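Local coordinates for CRISPR system Cmr subunit Cmr6 (Pyrococcus furiosus, PDB 4W8V), which binds RNA as the Cmr6 subunit that, with Cmr1, caps the crRNA-guided type III-B Cmr complex of CRISPR antiviral defence, at residues T63-I71 with F77-F88. Numbering follows the deposited sequence.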
loop_
_atom_site.group_PDB
_atom_site.type_symbol
_atom_site.label_atom_id
_atom_site.label_comp_id
_atom_site.label_asym_id
_atom_site.label_seq_id
_atom_site.Cartn_x
_atom_site.Cartn_y
_atom_site.Cartn_z
ATOM N N THR A 63 5.430 -2.211 -6.500
ATOM C CA THR A 63 6.754 -2.192 -7.110
ATOM C C THR A 63 7.272 -3.590 -7.435
ATOM O O THR A 63 8.079 -3.746 -8.347
ATOM C CB THR A 63 7.783 -1.474 -6.213
ATOM O OG1 THR A 63 8.111 -2.303 -5.098
ATOM C CG2 THR A 63 7.215 -0.146 -5.711
ATOM N N TYR A 64 6.832 -4.605 -6.697
ATOM C CA TYR A 64 7.282 -5.966 -6.996
ATOM C C TYR A 64 6.553 -6.450 -8.232
ATOM O O TYR A 64 7.078 -7.230 -9.010
ATOM C CB TYR A 64 7.027 -6.925 -5.838
ATOM C CG TYR A 64 7.563 -6.473 -4.508
ATOM C CD1 TYR A 64 8.678 -5.660 -4.424
ATOM C CD2 TYR A 64 6.942 -6.860 -3.328
ATOM C CE1 TYR A 64 9.158 -5.248 -3.210
ATOM C CE2 TYR A 64 7.420 -6.460 -2.113
ATOM C CZ TYR A 64 8.528 -5.655 -2.056
ATOM O OH TYR A 64 9.002 -5.252 -0.838
ATOM N N TYR A 65 5.322 -5.976 -8.379
ATOM C CA TYR A 65 4.489 -6.312 -9.511
ATOM C C TYR A 65 5.071 -5.747 -10.803
ATOM O O TYR A 65 5.185 -6.446 -11.814
ATOM C CB TYR A 65 3.079 -5.794 -9.275
ATOM C CG TYR A 65 2.083 -6.094 -10.360
ATOM C CD1 TYR A 65 1.889 -5.209 -11.425
ATOM C CD2 TYR A 65 1.305 -7.235 -10.307
ATOM C CE1 TYR A 65 0.958 -5.475 -12.419
ATOM C CE2 TYR A 65 0.373 -7.515 -11.295
ATOM C CZ TYR A 65 0.199 -6.631 -12.343
ATOM O OH TYR A 65 -0.733 -6.917 -13.316
ATOM N N VAL A 66 5.443 -4.477 -10.762
ATOM C CA VAL A 66 6.019 -3.810 -11.918
ATOM C C VAL A 66 7.386 -4.403 -12.269
ATOM O O VAL A 66 7.671 -4.678 -13.438
ATOM C CB VAL A 66 6.140 -2.291 -11.655
ATOM C CG1 VAL A 66 7.121 -1.648 -12.609
ATOM C CG2 VAL A 66 4.770 -1.643 -11.735
ATOM N N LEU A 67 8.225 -4.617 -11.259
ATOM C CA LEU A 67 9.594 -5.077 -11.493
ATOM C C LEU A 67 9.656 -6.520 -11.981
ATOM O O LEU A 67 10.676 -6.949 -12.528
ATOM C CB LEU A 67 10.435 -4.921 -10.227
ATOM C CG LEU A 67 11.010 -3.511 -10.037
ATOM C CD1 LEU A 67 11.801 -3.391 -8.734
ATOM C CD2 LEU A 67 11.878 -3.154 -11.227
ATOM N N ALA A 68 8.574 -7.265 -11.774
ATOM C CA ALA A 68 8.470 -8.622 -12.294
ATOM C C ALA A 68 8.499 -8.584 -13.823
ATOM O O ALA A 68 8.980 -9.506 -14.472
ATOM C CB ALA A 68 7.199 -9.299 -11.787
ATOM N N GLU A 69 7.989 -7.498 -14.394
ATOM C CA GLU A 69 8.029 -7.303 -15.835
ATOM C C GLU A 69 9.467 -7.075 -16.339
ATOM O O GLU A 69 9.719 -7.156 -17.541
ATOM C CB GLU A 69 7.142 -6.120 -16.240
ATOM C CG GLU A 69 5.747 -6.117 -15.625
ATOM C CD GLU A 69 4.896 -4.917 -16.060
ATOM O OE1 GLU A 69 4.940 -4.543 -17.253
ATOM O OE2 GLU A 69 4.186 -4.351 -15.205
ATOM N N PHE A 70 10.397 -6.802 -15.420
ATOM C CA PHE A 70 11.786 -6.474 -15.772
ATOM C C PHE A 70 12.728 -7.685 -15.813
ATOM O O PHE A 70 13.909 -7.534 -16.090
ATOM C CB PHE A 70 12.369 -5.440 -14.790
ATOM C CG PHE A 70 11.792 -4.058 -14.933
ATOM C CD1 PHE A 70 10.431 -3.845 -14.816
ATOM C CD2 PHE A 70 12.616 -2.971 -15.164
ATOM C CE1 PHE A 70 9.895 -2.579 -14.943
ATOM C CE2 PHE A 70 12.087 -1.707 -15.298
ATOM C CZ PHE A 70 10.725 -1.506 -15.184
ATOM N N ILE A 71 12.220 -8.875 -15.513
ATOM C CA ILE A 71 13.026 -10.090 -15.603
ATOM C C ILE A 71 12.267 -11.137 -16.418
ATOM O O ILE A 71 11.071 -10.986 -16.652
ATOM C CB ILE A 71 13.399 -10.641 -14.203
ATOM C CG1 ILE A 71 12.159 -10.996 -13.392
ATOM C CG2 ILE A 71 14.182 -9.608 -13.411
ATOM C CD1 ILE A 71 12.448 -11.249 -11.924
ATOM N N PHE A 77 4.625 -15.349 -15.128
ATOM C CA PHE A 77 4.619 -14.071 -14.424
ATOM C C PHE A 77 4.546 -14.241 -12.900
ATOM O O PHE A 77 5.363 -13.677 -12.191
ATOM C CB PHE A 77 3.472 -13.180 -14.884
ATOM C CG PHE A 77 3.445 -11.865 -14.177
ATOM C CD1 PHE A 77 4.323 -10.857 -14.537
ATOM C CD2 PHE A 77 2.577 -11.648 -13.120
ATOM C CE1 PHE A 77 4.321 -9.668 -13.879
ATOM C CE2 PHE A 77 2.571 -10.455 -12.457
ATOM C CZ PHE A 77 3.444 -9.461 -12.833
ATOM N N TYR A 78 3.595 -15.037 -12.414
ATOM C CA TYR A 78 3.424 -15.253 -10.979
ATOM C C TYR A 78 4.721 -15.701 -10.293
ATOM O O TYR A 78 4.981 -15.315 -9.151
ATOM C CB TYR A 78 2.302 -16.270 -10.706
ATOM C CG TYR A 78 2.739 -17.723 -10.750
ATOM C CD1 TYR A 78 3.071 -18.413 -9.585
ATOM C CD2 TYR A 78 2.819 -18.405 -11.958
ATOM C CE1 TYR A 78 3.472 -19.735 -9.629
ATOM C CE2 TYR A 78 3.218 -19.733 -12.008
ATOM C CZ TYR A 78 3.543 -20.390 -10.845
ATOM O OH TYR A 78 3.940 -21.703 -10.907
ATOM N N LYS A 79 5.536 -16.504 -10.979
ATOM C CA LYS A 79 6.816 -16.919 -10.418
ATOM C C LYS A 79 7.785 -15.740 -10.316
ATOM O O LYS A 79 8.490 -15.595 -9.321
ATOM C CB LYS A 79 7.459 -18.038 -11.249
ATOM C CG LYS A 79 6.706 -19.352 -11.243
ATOM C CD LYS A 79 7.564 -20.462 -11.830
ATOM C CE LYS A 79 6.760 -21.380 -12.736
ATOM N NZ LYS A 79 7.018 -22.823 -12.440
ATOM N N ARG A 80 7.823 -14.904 -11.347
ATOM C CA ARG A 80 8.710 -13.747 -11.340
ATOM C C ARG A 80 8.349 -12.765 -10.224
ATOM O O ARG A 80 9.226 -12.250 -9.533
ATOM C CB ARG A 80 8.677 -13.033 -12.692
ATOM C CG ARG A 80 9.264 -13.849 -13.822
ATOM C CD ARG A 80 9.333 -13.053 -15.101
ATOM N NE ARG A 80 8.239 -13.386 -16.005
ATOM C CZ ARG A 80 7.368 -12.501 -16.478
ATOM N NH1 ARG A 80 7.468 -11.221 -16.137
ATOM N NH2 ARG A 80 6.398 -12.895 -17.296
ATOM N N ALA A 81 7.055 -12.516 -10.054
ATOM C CA ALA A 81 6.588 -11.585 -9.031
ATOM C C ALA A 81 6.981 -12.075 -7.654
ATOM O O ALA A 81 7.389 -11.289 -6.797
ATOM C CB ALA A 81 5.081 -11.397 -9.116
ATOM N N LYS A 82 6.871 -13.382 -7.449
ATOM C CA LYS A 82 7.207 -13.978 -6.171
ATOM C C LYS A 82 8.705 -13.832 -5.929
ATOM O O LYS A 82 9.154 -13.580 -4.811
ATOM C CB LYS A 82 6.779 -15.446 -6.135
ATOM C CG LYS A 82 7.014 -16.099 -4.780
ATOM C CD LYS A 82 6.167 -17.351 -4.582
ATOM C CE LYS A 82 6.191 -17.785 -3.111
ATOM N NZ LYS A 82 7.576 -17.948 -2.571
ATOM N N THR A 83 9.474 -13.962 -7.001
ATOM C CA THR A 83 10.914 -13.785 -6.941
ATOM C C THR A 83 11.288 -12.367 -6.529
ATOM O O THR A 83 12.121 -12.182 -5.654
ATOM C CB THR A 83 11.570 -14.098 -8.292
ATOM O OG1 THR A 83 11.373 -15.478 -8.600
ATOM C CG2 THR A 83 13.058 -13.805 -8.245
ATOM N N VAL A 84 10.688 -11.370 -7.167
ATOM C CA VAL A 84 11.009 -9.981 -6.860
ATOM C C VAL A 84 10.594 -9.647 -5.423
ATOM O O VAL A 84 11.330 -8.997 -4.688
ATOM C CB VAL A 84 10.317 -8.999 -7.843
ATOM C CG1 VAL A 84 10.624 -7.547 -7.465
ATOM C CG2 VAL A 84 10.754 -9.277 -9.282
ATOM N N GLN A 85 9.418 -10.125 -5.026
ATOM C CA GLN A 85 8.868 -9.867 -3.701
ATOM C C GLN A 85 9.774 -10.474 -2.627
ATOM O O GLN A 85 10.225 -9.772 -1.707
ATOM C CB GLN A 85 7.430 -10.423 -3.625
ATOM C CG GLN A 85 6.763 -10.444 -2.262
ATOM C CD GLN A 85 5.694 -11.524 -2.176
ATOM O OE1 GLN A 85 6.006 -12.711 -2.046
ATOM N NE2 GLN A 85 4.439 -11.129 -2.275
ATOM N N ASP A 86 10.085 -11.764 -2.769
ATOM C CA ASP A 86 10.954 -12.456 -1.809
ATOM C C ASP A 86 12.324 -11.815 -1.737
ATOM O O ASP A 86 12.923 -11.758 -0.664
ATOM C CB ASP A 86 11.103 -13.941 -2.166
ATOM C CG ASP A 86 9.863 -14.742 -1.849
ATOM O OD1 ASP A 86 8.940 -14.190 -1.216
ATOM O OD2 ASP A 86 9.811 -15.939 -2.215
ATOM N N ALA A 87 12.823 -11.336 -2.876
ATOM C CA ALA A 87 14.136 -10.708 -2.931
ATOM C C ALA A 87 14.166 -9.415 -2.141
ATOM O O ALA A 87 15.037 -9.213 -1.305
ATOM C CB ALA A 87 14.540 -10.443 -4.360
ATOM N N PHE A 88 13.220 -8.526 -2.410
ATOM C CA PHE A 88 13.204 -7.270 -1.692
ATOM C C PHE A 88 12.935 -7.462 -0.196
ATOM O O PHE A 88 13.535 -6.782 0.631
ATOM C CB PHE A 88 12.170 -6.335 -2.295
ATOM C CG PHE A 88 12.715 -5.447 -3.377
ATOM C CD1 PHE A 88 13.309 -4.232 -3.058
ATOM C CD2 PHE A 88 12.618 -5.808 -4.709
ATOM C CE1 PHE A 88 13.812 -3.398 -4.041
ATOM C CE2 PHE A 88 13.113 -4.971 -5.699
ATOM C CZ PHE A 88 13.715 -3.765 -5.359
#
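Two consecutive helices of the RAMP-superfamily region of Cmr6, the C-terminal part of helix 52-68 and helix 77-90, pack with segment axes 8.1 Å apart and N-to-C directions 126° apart. Their close point is a knob-into-hole: the methyl of Ala68 sits among Phe77, Arg80, Ala81 and Val84, with Ala68 CB 3.6 Å from Ala81 CA. The two methyls of Val84 part: CG1 lies against Tyr64 CA and Leu67 CB, and CG2 meets Ile71 CD1 at 3.7 Å. Toward one end, the CA of Gln85 makes a CH-pi contact over one face of the Tyr64 ring, 3.9 Å from its centroid, and Tyr64 CE1 presses on Phe88 CB. Leu67 CD1 abuts the Phe88 ring, and both side chains continue onto Ile126 and Leu129 of helix 122-133. At the other end Phe77, its CG anti to the backbone N (chi1 -180°), turns an edge to the face of Tyr65 in a T-shaped pair, centroids 5.3 Å apart. Arg80 runs alongside Ile71 in the opposite direction, then bends at its third torsion (chi3 -101°); NE hydrogen-bonds Asn75 O, and NH1 donates to Ala68 O at 2.8 Å, the oxygen lying in the guanidinium plane but the nitrogen standing above the carbonyl plane.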